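Phenol hydroxylase component phL (Pseudomonas stutzeri, PDB 3U52) probably serves as one of the subunits of phenol hydroxylase, a multicomponent enzyme of the methane/phenol/alkene hydroxylase family that hydroxylates phenol. Local coordinates at residues D[99-102]-D[106-109]; D[118-123]-D[172-177]. One frame throughout, in Å; residues are numbered along the deposited sequence.

Contact 1 of 2, residues D[99-102]-D[106-109]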
# COMPACT_ATOMS: atom_id res chain seq x y z
N PHE D 99 9.00 15.38 23.64
CA PHE D 99 9.02 16.86 23.56
C PHE D 99 7.70 17.52 23.96
O PHE D 99 7.70 18.50 24.69
CB PHE D 99 9.53 17.35 22.16
CG PHE D 99 11.01 17.46 22.08
CD1 PHE D 99 11.79 16.34 21.86
CD2 PHE D 99 11.63 18.69 22.33
CE1 PHE D 99 13.18 16.42 21.84
CE2 PHE D 99 13.03 18.78 22.33
CZ PHE D 99 13.80 17.65 22.09
N GLY D 100 6.59 17.00 23.46
CA GLY D 100 5.27 17.54 23.83
C GLY D 100 4.98 17.42 25.32
O GLY D 100 4.45 18.33 25.91
N PHE D 101 5.33 16.28 25.90
CA PHE D 101 5.19 15.99 27.34
C PHE D 101 6.03 16.96 28.21
O PHE D 101 5.54 17.47 29.19
CB PHE D 101 5.64 14.56 27.52
CG PHE D 101 5.51 14.02 28.91
CD1 PHE D 101 4.31 13.42 29.33
CD2 PHE D 101 6.60 14.02 29.77
CE1 PHE D 101 4.22 12.85 30.61
CE2 PHE D 101 6.51 13.48 31.04
CZ PHE D 101 5.33 12.88 31.46
N CYS D 102 7.28 17.23 27.84
CA CYS D 102 8.13 18.14 28.61
C CYS D 102 7.63 19.58 28.47
O CYS D 102 7.61 20.32 29.45
CB CYS D 102 9.60 18.02 28.19
SG CYS D 102 10.33 16.40 28.56
N ASN D 106 6.04 21.67 31.58
CA ASN D 106 7.03 22.65 31.98
C ASN D 106 8.20 22.05 32.71
O ASN D 106 8.71 22.63 33.67
CB ASN D 106 6.39 23.75 32.83
CG ASN D 106 5.25 24.41 32.12
OD1 ASN D 106 5.39 24.90 31.00
ND2 ASN D 106 4.12 24.44 32.77
N LEU D 107 8.64 20.90 32.23
CA LEU D 107 9.73 20.19 32.87
C LEU D 107 11.06 20.96 32.78
O LEU D 107 11.89 20.85 33.68
CB LEU D 107 9.83 18.76 32.33
CG LEU D 107 8.56 17.91 32.56
CD1 LEU D 107 8.76 16.46 32.13
CD2 LEU D 107 8.15 17.95 34.04
N LEU D 108 11.24 21.74 31.72
CA LEU D 108 12.46 22.53 31.52
C LEU D 108 12.34 23.95 32.02
O LEU D 108 13.29 24.48 32.59
CB LEU D 108 12.88 22.56 30.05
CG LEU D 108 13.33 21.24 29.44
CD1 LEU D 108 14.10 21.54 28.14
CD2 LEU D 108 14.18 20.41 30.38
N THR D 109 11.18 24.57 31.81
CA THR D 109 10.96 25.95 32.24
C THR D 109 10.82 26.07 33.76
O THR D 109 11.13 27.11 34.33
CB THR D 109 9.76 26.61 31.55
OG1 THR D 109 8.61 25.80 31.78
CG2 THR D 109 9.98 26.75 30.06
O HOH W 1 9.41 22.93 29.50
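The carbonyl oxygen of C102 is gripped by two donors as helix 81-105 comes to its end. L107 N gives C102 O a hydrogen bond of 3.0 Å, with an N-H...O angle of 159°. A water is the second donor, 3.2 Å from C102 O, and it in turn accepts a bond from L108 N at 3.1 Å, so the backbone is tied to the helix end twice, directly and through solvent. N106 has positive phi (55°) and marks a Schellman motif, a turn that asparagine tolerates better than most residues; its CB leaves the backbone away from the helix. The turn brings L107 back over the last helical residues. With CG anti to its carbonyl carbon (chi1 -60°), L107 rests CD1 against two side chains: it lies 3.9 Å from C102 SG and 3.9 Å from F101 CE2, meeting the ring obliquely. Leucine suits this place because its side chain is apolar and long enough for CD1 to touch both sulfur and ring. Replacing L107 with an alanine would probably open a gap beside C102 SG and the F101 ring, taking away the methyl that touches both. Around the contact, C102 and L108 pack on helices 147-175 and 246-249, while F101 touches E251 of the second subunit, another copy of this protein.

Contact 2 of 2, residues D[118-123]-D[172-177]; sequences QLLRLL and LMIDGS
This is a small apolar helix-to-helix contact, joining the end of helix 113-122 to the end of helix 147-175 in an all-helical chain. The nearest CA atoms, those of L120 and I174, are 8.9 Å apart, so only side-chain ends bridge the space between the backbones. I174 does this with its delta methyl: CG1 is anti to the carbonyl carbon (chi1 -70°) and the chain is extended beyond it, which carries CD1 across to the other helix. There I174 CD1 comes 4.0 Å from L119 CD1 and 4.2 Å from L120 CD2, so that two successive leucines receive one methyl. L119 is directed at the facing helix from its CB, whereas L120 starts to one side and reaches I174 through its branch. Beyond I174 the helix closes in a Schellman motif, with S177 N bonded to L172 O at 2.7 Å; G176 has positive phi (70°), a conformation easy for a residue without a CB. D175 turns to the following chain instead, its carboxylate accepting bonds from T178 N and A181 N. L120 also packs on A181 and E184 of helix 180-191, and R121 forms a salt bridge with D192. Between the two segments no hydrogen bond or salt bridge is made, which suggests that apolar packing, and probably the exclusion of water, holds them together, without the directional demands of polar pairing.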
# COMPACT_ATOMS: atom_id res chain seq x y z
N GLN D 118 23.31 25.99 32.70
CA GLN D 118 24.13 24.79 32.55
C GLN D 118 23.75 24.00 31.29
O GLN D 118 24.62 23.43 30.66
CB GLN D 118 24.03 23.86 33.76
CG GLN D 118 24.79 24.32 35.02
CD GLN D 118 24.71 23.30 36.18
OE1 GLN D 118 23.64 23.07 36.74
NE2 GLN D 118 25.84 22.70 36.53
N LEU D 119 22.47 23.93 30.95
CA LEU D 119 22.07 23.25 29.70
C LEU D 119 22.45 24.04 28.47
O LEU D 119 22.92 23.48 27.48
CB LEU D 119 20.58 22.98 29.68
CG LEU D 119 20.05 22.01 30.75
CD1 LEU D 119 18.56 21.85 30.59
CD2 LEU D 119 20.75 20.64 30.70
N LEU D 120 22.25 25.35 28.54
CA LEU D 120 22.59 26.24 27.44
C LEU D 120 24.10 26.26 27.19
O LEU D 120 24.56 26.55 26.07
CB LEU D 120 22.09 27.64 27.73
CG LEU D 120 20.58 27.78 27.78
CD1 LEU D 120 20.16 29.26 27.87
CD2 LEU D 120 19.96 27.07 26.54
N ARG D 121 24.86 25.96 28.24
CA ARG D 121 26.32 26.05 28.20
C ARG D 121 26.99 24.71 27.93
O ARG D 121 28.02 24.66 27.25
CB ARG D 121 26.88 26.69 29.50
CG ARG D 121 28.40 26.75 29.55
CD ARG D 121 28.91 27.59 30.74
NE ARG D 121 30.35 27.83 30.64
CZ ARG D 121 31.30 27.20 31.34
NH1 ARG D 121 30.99 26.28 32.26
NH2 ARG D 121 32.57 27.52 31.13
N LEU D 122 26.42 23.62 28.45
CA LEU D 122 27.09 22.33 28.35
C LEU D 122 26.52 21.43 27.24
O LEU D 122 27.26 20.66 26.64
CB LEU D 122 27.03 21.59 29.69
CG LEU D 122 27.69 22.38 30.83
CD1 LEU D 122 27.50 21.64 32.14
CD2 LEU D 122 29.18 22.60 30.52
N LEU D 123 25.23 21.57 26.97
CA LEU D 123 24.48 20.67 26.06
C LEU D 123 24.10 21.33 24.74
O LEU D 123 24.46 20.84 23.67
CB LEU D 123 23.21 20.12 26.76
CG LEU D 123 22.41 19.09 25.92
CD1 LEU D 123 23.30 17.88 25.65
CD2 LEU D 123 21.15 18.69 26.64
N LEU D 172 14.67 26.14 22.79
CA LEU D 172 13.41 26.79 22.51
C LEU D 172 12.37 26.49 23.59
O LEU D 172 11.51 27.33 23.88
CB LEU D 172 12.87 26.40 21.13
CG LEU D 172 13.63 27.09 20.00
CD1 LEU D 172 13.15 26.63 18.62
CD2 LEU D 172 13.57 28.64 20.11
N MET D 173 12.46 25.30 24.16
CA MET D 173 11.59 24.95 25.25
C MET D 173 11.92 25.85 26.43
O MET D 173 11.03 26.39 27.04
CB MET D 173 11.76 23.48 25.64
CG MET D 173 10.54 22.96 26.32
SD MET D 173 10.64 21.24 26.74
CE MET D 173 10.90 20.50 25.13
N ILE D 174 13.21 26.00 26.73
CA ILE D 174 13.67 26.83 27.86
C ILE D 174 13.31 28.29 27.73
O ILE D 174 12.98 28.92 28.76
CB ILE D 174 15.19 26.69 28.08
CG1 ILE D 174 15.51 25.30 28.62
CG2 ILE D 174 15.72 27.81 28.99
CD1 ILE D 174 16.98 24.93 28.60
N ASP D 175 13.33 28.86 26.51
CA ASP D 175 12.94 30.26 26.32
C ASP D 175 11.49 30.51 25.90
O ASP D 175 11.12 31.66 25.61
CB ASP D 175 13.89 31.01 25.37
CG ASP D 175 13.80 30.53 23.90
OD1 ASP D 175 12.70 30.18 23.40
OD2 ASP D 175 14.85 30.54 23.22
N GLY D 176 10.70 29.45 25.82
CA GLY D 176 9.32 29.59 25.46
C GLY D 176 9.10 29.99 24.01
O GLY D 176 8.19 30.75 23.71
N SER D 177 9.95 29.46 23.13
CA SER D 177 9.78 29.59 21.67
C SER D 177 10.03 31.02 21.15
O SER D 177 9.41 31.51 20.19
CB SER D 177 8.44 29.01 21.23
OG SER D 177 8.42 28.88 19.83

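Both segments of contact 1 precede those of contact 2 in the chain, and the centres of the two contacts lie about 12 Å apart. Helix 81-105 ends in contact 1, and the next helix, 113-122, supplies the first half of contact 2; helix 147-175 supplies the other. M173, in the segment 172-177, joins the two: its CE is 3.4 Å from F99 CD2, and its SD is 3.7 Å from C102 CB and 3.7 Å from L108 CD1. Thus neighbouring residues of helix 147-175 serve different partners, M173 the turn of contact 1 and I174 helix 113-122, so that the ends of three helices meet around M173 and I174, largely through apolar side chains.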